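Local atomic coordinates of type IV secretion system protein DotB (Yersinia pseudotuberculosis IP 31758, PDB entry 6GEF), a protein that probably hydrolyses ATP as a hexameric motor ATPase of the GspE family, serving a type IVb secretion system. Residues I226-A229 with H230-I233; Y314-V317 with E318-F322. One frame throughout, in Å; residues are numbered along the deposited sequence.

How the interactions relate
Both contacts are local, each within one run of chain that leads into a strand of the same mixed sheet of the P-loop ATPase fold, yet they lie well apart, with centres 28 Å from each other. Interaction 1 is partly buried: a serine hydroxyl gathers weak backbone bonds in the loop ahead of 232-237, an outermost strand of the sheet within the chain. Interaction 2 is more fully buried, at the end of helix 306-319 where it runs into strand 320-330 among packed helices; there ordinary helical bonds are joined by a threonine hydroxyl and a CH-pi contact. Both also reach the second subunit, interaction 1 by packing and a lysine bond, interaction 2 through D315, which pairs with R397 of that subunit.

Interaction 1. Residues I226-A229 with H230-I233; sequences IKSA and HSII
S228 turns its hydroxyl back into the bend that follows it, and H230 and S231 close round that one oxygen. With OG anti to the backbone N (chi1 -179°), the hydroxyl lies inside the turn rather than outside it. The amide of H230 points almost straight at it, H230 N to S228 OG being 3.4 Å, a long and weak bond. S231 N comes in as well, 3.2 Å from S228 OG, but the N-H...O angle is only 123° and this bond too is weak. The firmer partner of the hydroxyl is outside the turn: S228 OG is hydrogen-bonded to the carbonyl oxygen of M202, at the end of helix 187-203, which ties the loop to that helix.

This inner side is the tight part. The imidazole of H230 folds back beneath the serine, its CG placed between backbone N and carbonyl carbon (chi1 55°), and S228 OG sits over one ring face, 3.6 Å above the plane and displaced toward the rim. S231 CB packs close to the same hydroxyl, while H230 NE2 makes a weak hydrogen bond to I201 O, also on helix 187-203.

The outer side is looser. A229 directs its methyl group along the flank of the turn, where CB comes 4.0 Å from H230 ND1, and H19 of the second subunit packs against it. K227 is exposed, and its CB points away from the bend; it too lies beside H19 of that subunit.

The H230 amide bonded to the hydroxyl of the serine two residues back makes an ST turn, here a weak one, with the S231 amide a bent second donor; it leads the loop into strand 232-237 of the P-loop ATPase sheet.

Interaction 2. Residues Y314-V317 with E318-F322; sequences YDLV and ETTRF
E318 opens the walk by meeting Y314 twice, once through the backbone and once through the side chain. Its amide makes a standard helical bond to the carbonyl, E318 N to Y314 O being 2.9 Å. The glutamate chain, bent at chi2 (-96°), then lies across the tyrosine: E318 CG stands over one ring face in a CH-pi contact, 3.9 Å from the centroid of the Y314 ring, with the carboxylate plane turned 53° from the ring. The Y314 hydroxyl makes a weak hydrogen bond to H393 of the second subunit, and L354 packs against both side chains.

T319 comes next and spends both of its donors on one acceptor. Its amide bonds to the D315 carbonyl with T319 N to D315 O at 2.9 Å, and its hydroxyl adds a second bond, T319 OG1 to D315 O at 2.6 Å. The two donors reach that oxygen from opposite faces of the carbonyl plane. The D315 carboxylate is held in a salt bridge to R397 of the second subunit.

T320 follows a similar pattern one residue on, where the chain leaves helical geometry. T320 N is hydrogen-bonded to L316 O at 3.1 Å, from above the carbonyl plane, and OG1 is directed at the same oxygen, though the modelled separation is too short to trust. Both methyls of L316 flank that hydroxyl.

T319 thus gives its buried hydroxyl a partner within the chain, where helix 306-319 gives way to strand 320-330; for T320 the same role is plausible but remains doubtful.

Interaction 1. Residues I226-A229 with H230-I233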
loop_
_atom_site.group_PDB
_atom_site.type_symbol
_atom_site.label_atom_id
_atom_site.label_comp_id
_atom_site.label_asym_id
_atom_site.label_seq_id
_atom_site.Cartn_x
_atom_site.Cartn_y
_atom_site.Cartn_z
ATOM N N ILE A 226 14.909 20.973 42.888
ATOM C CA ILE A 226 15.067 19.888 43.840
ATOM C C ILE A 226 16.554 19.573 43.946
ATOM O O ILE A 226 17.203 19.167 42.984
ATOM C CB ILE A 226 14.289 18.638 43.403
ATOM C CG1 ILE A 226 12.869 19.001 42.968
ATOM C CG2 ILE A 226 14.272 17.590 44.522
ATOM C CD1 ILE A 226 12.047 19.680 44.041
ATOM N N LYS A 227 17.114 19.787 45.135
ATOM C CA LYS A 227 18.468 19.392 45.452
ATOM C C LYS A 227 18.496 17.909 45.849
ATOM O O LYS A 227 17.706 17.463 46.685
ATOM C CB LYS A 227 18.963 20.230 46.621
ATOM C CG LYS A 227 18.115 21.444 47.015
ATOM C CD LYS A 227 18.815 22.164 48.153
ATOM C CE LYS A 227 17.921 23.226 48.797
ATOM N NZ LYS A 227 18.665 23.930 49.872
ATOM N N SER A 228 19.383 17.156 45.224
ATOM C CA SER A 228 19.627 15.772 45.566
ATOM C C SER A 228 21.101 15.560 45.856
ATOM O O SER A 228 21.959 16.242 45.293
ATOM C CB SER A 228 19.185 14.812 44.426
ATOM O OG SER A 228 19.397 13.471 44.772
ATOM N N ALA A 229 21.385 14.584 46.718
ATOM C CA ALA A 229 22.757 14.260 47.076
ATOM C C ALA A 229 23.393 13.235 46.158
ATOM O O ALA A 229 24.617 13.082 46.185
ATOM C CB ALA A 229 22.819 13.778 48.539
ATOM N N HIS A 230 22.619 12.542 45.350
ATOM C CA HIS A 230 23.049 11.282 44.760
ATOM C C HIS A 230 22.452 11.053 43.370
ATOM O O HIS A 230 22.846 10.134 42.659
ATOM C CB HIS A 230 22.651 10.105 45.669
ATOM C CG HIS A 230 21.188 10.062 45.999
ATOM N ND1 HIS A 230 20.595 10.824 46.961
ATOM C CD2 HIS A 230 20.188 9.337 45.445
ATOM C CE1 HIS A 230 19.297 10.564 46.990
ATOM N NE2 HIS A 230 19.031 9.665 46.079
ATOM N N SER A 231 21.494 11.895 42.985
ATOM C CA SER A 231 20.555 11.589 41.934
ATOM C C SER A 231 20.543 12.723 40.909
ATOM O O SER A 231 20.682 13.895 41.256
ATOM C CB SER A 231 19.147 11.424 42.492
ATOM O OG SER A 231 18.969 10.175 43.118
ATOM N N ILE A 232 20.436 12.346 39.637
ATOM C CA ILE A 232 20.217 13.288 38.548
ATOM C C ILE A 232 18.941 12.887 37.812
ATOM O O ILE A 232 18.643 11.692 37.673
ATOM C CB ILE A 232 21.407 13.315 37.588
ATOM C CG1 ILE A 232 22.633 13.919 38.313
ATOM C CG2 ILE A 232 21.070 14.123 36.315
ATOM C CD1 ILE A 232 23.971 13.676 37.637
ATOM N N ILE A 233 18.193 13.918 37.389
ATOM C CA ILE A 233 16.894 13.688 36.740
ATOM C C ILE A 233 16.924 14.309 35.362
ATOM O O ILE A 233 17.389 15.443 35.208
ATOM C CB ILE A 233 15.744 14.273 37.594
ATOM C CG1 ILE A 233 14.401 13.771 37.073
ATOM C CG2 ILE A 233 15.754 15.789 37.577
ATOM C CD1 ILE A 233 14.115 12.310 37.366
#

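Interaction 2. Residues Y314-V317 with E318-F322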
loop_
_atom_site.group_PDB
_atom_site.type_symbol
_atom_site.label_atom_id
_atom_site.label_comp_id
_atom_site.label_asym_id
_atom_site.label_seq_id
_atom_site.Cartn_x
_atom_site.Cartn_y
_atom_site.Cartn_z
ATOM N N TYR A 314 3.189 -14.394 33.669
ATOM C CA TYR A 314 4.366 -14.681 34.493
ATOM C C TYR A 314 5.279 -13.446 34.583
ATOM O O TYR A 314 5.602 -12.978 35.678
ATOM C CB TYR A 314 5.126 -15.871 33.939
ATOM C CG TYR A 314 6.355 -16.221 34.758
ATOM C CD1 TYR A 314 7.536 -15.505 34.629
ATOM C CD2 TYR A 314 6.348 -17.314 35.619
ATOM C CE1 TYR A 314 8.650 -15.837 35.361
ATOM C CE2 TYR A 314 7.448 -17.646 36.365
ATOM C CZ TYR A 314 8.609 -16.896 36.230
ATOM O OH TYR A 314 9.744 -17.220 36.953
ATOM N N ASP A 315 5.666 -12.902 33.435
ATOM C CA ASP A 315 6.452 -11.679 33.436
ATOM C C ASP A 315 5.768 -10.567 34.241
ATOM O O ASP A 315 6.413 -9.871 35.016
ATOM C CB ASP A 315 6.714 -11.210 31.989
ATOM C CG ASP A 315 7.984 -11.794 31.415
ATOM O OD1 ASP A 315 8.900 -12.097 32.187
ATOM O OD2 ASP A 315 8.097 -11.951 30.201
ATOM N N LEU A 316 4.472 -10.405 34.050
ATOM C CA LEU A 316 3.756 -9.306 34.716
ATOM C C LEU A 316 3.752 -9.463 36.221
ATOM O O LEU A 316 3.920 -8.485 36.943
ATOM C CB LEU A 316 2.337 -9.204 34.155
ATOM C CG LEU A 316 1.481 -8.089 34.703
ATOM C CD1 LEU A 316 1.196 -8.350 36.144
ATOM C CD2 LEU A 316 2.150 -6.753 34.509
ATOM N N VAL A 317 3.565 -10.680 36.712
ATOM C CA VAL A 317 3.576 -10.915 38.154
ATOM C C VAL A 317 4.995 -10.743 38.702
ATOM O O VAL A 317 5.190 -10.159 39.771
ATOM C CB VAL A 317 2.988 -12.294 38.491
ATOM C CG1 VAL A 317 3.146 -12.596 39.956
ATOM C CG2 VAL A 317 1.524 -12.342 38.103
ATOM N N GLU A 318 6.002 -11.283 37.994
ATOM C CA GLU A 318 7.356 -11.251 38.498
ATOM C C GLU A 318 7.992 -9.851 38.449
ATOM O O GLU A 318 8.908 -9.575 39.209
ATOM C CB GLU A 318 8.232 -12.246 37.736
ATOM C CG GLU A 318 8.014 -13.688 38.134
ATOM C CD GLU A 318 8.996 -14.181 39.169
ATOM O OE1 GLU A 318 8.592 -14.274 40.363
ATOM O OE2 GLU A 318 10.150 -14.495 38.771
ATOM N N THR A 319 7.504 -8.993 37.569
ATOM C CA THR A 319 8.085 -7.676 37.384
ATOM C C THR A 319 7.337 -6.583 38.143
ATOM O O THR A 319 7.933 -5.560 38.499
ATOM C CB THR A 319 8.114 -7.285 35.893
ATOM O OG1 THR A 319 8.563 -8.404 35.133
ATOM C CG2 THR A 319 9.037 -6.140 35.659
ATOM N N THR A 320 6.043 -6.782 38.418
ATOM C CA THR A 320 5.297 -5.824 39.212
ATOM C C THR A 320 5.780 -5.846 40.659
ATOM O O THR A 320 5.960 -6.914 41.247
ATOM C CB THR A 320 3.810 -6.159 39.163
ATOM O OG1 THR A 320 3.387 -6.270 37.785
ATOM C CG2 THR A 320 3.000 -5.064 39.853
ATOM N N ARG A 321 6.027 -4.665 41.227
ATOM C CA ARG A 321 6.416 -4.535 42.617
ATOM C C ARG A 321 5.363 -3.882 43.502
ATOM O O ARG A 321 5.439 -4.000 44.731
ATOM C CB ARG A 321 7.743 -3.759 42.727
ATOM C CG ARG A 321 8.974 -4.652 42.797
ATOM C CD ARG A 321 8.689 -5.953 43.546
ATOM N NE ARG A 321 9.723 -6.277 44.520
ATOM C CZ ARG A 321 9.646 -5.950 45.809
ATOM N NH1 ARG A 321 8.581 -5.287 46.289
ATOM N NH2 ARG A 321 10.634 -6.295 46.642
ATOM N N PHE A 322 4.378 -3.213 42.908
ATOM C CA PHE A 322 3.487 -2.345 43.664
ATOM C C PHE A 322 2.476 -1.680 42.725
ATOM O O PHE A 322 2.852 -1.146 41.675
ATOM C CB PHE A 322 4.284 -1.237 44.399
ATOM C CG PHE A 322 3.490 -0.528 45.437
ATOM C CD1 PHE A 322 2.586 0.429 45.060
ATOM C CD2 PHE A 322 3.659 -0.789 46.800
ATOM C CE1 PHE A 322 1.842 1.123 46.006
ATOM C CE2 PHE A 322 2.924 -0.095 47.733
ATOM C CZ PHE A 322 2.017 0.853 47.330
#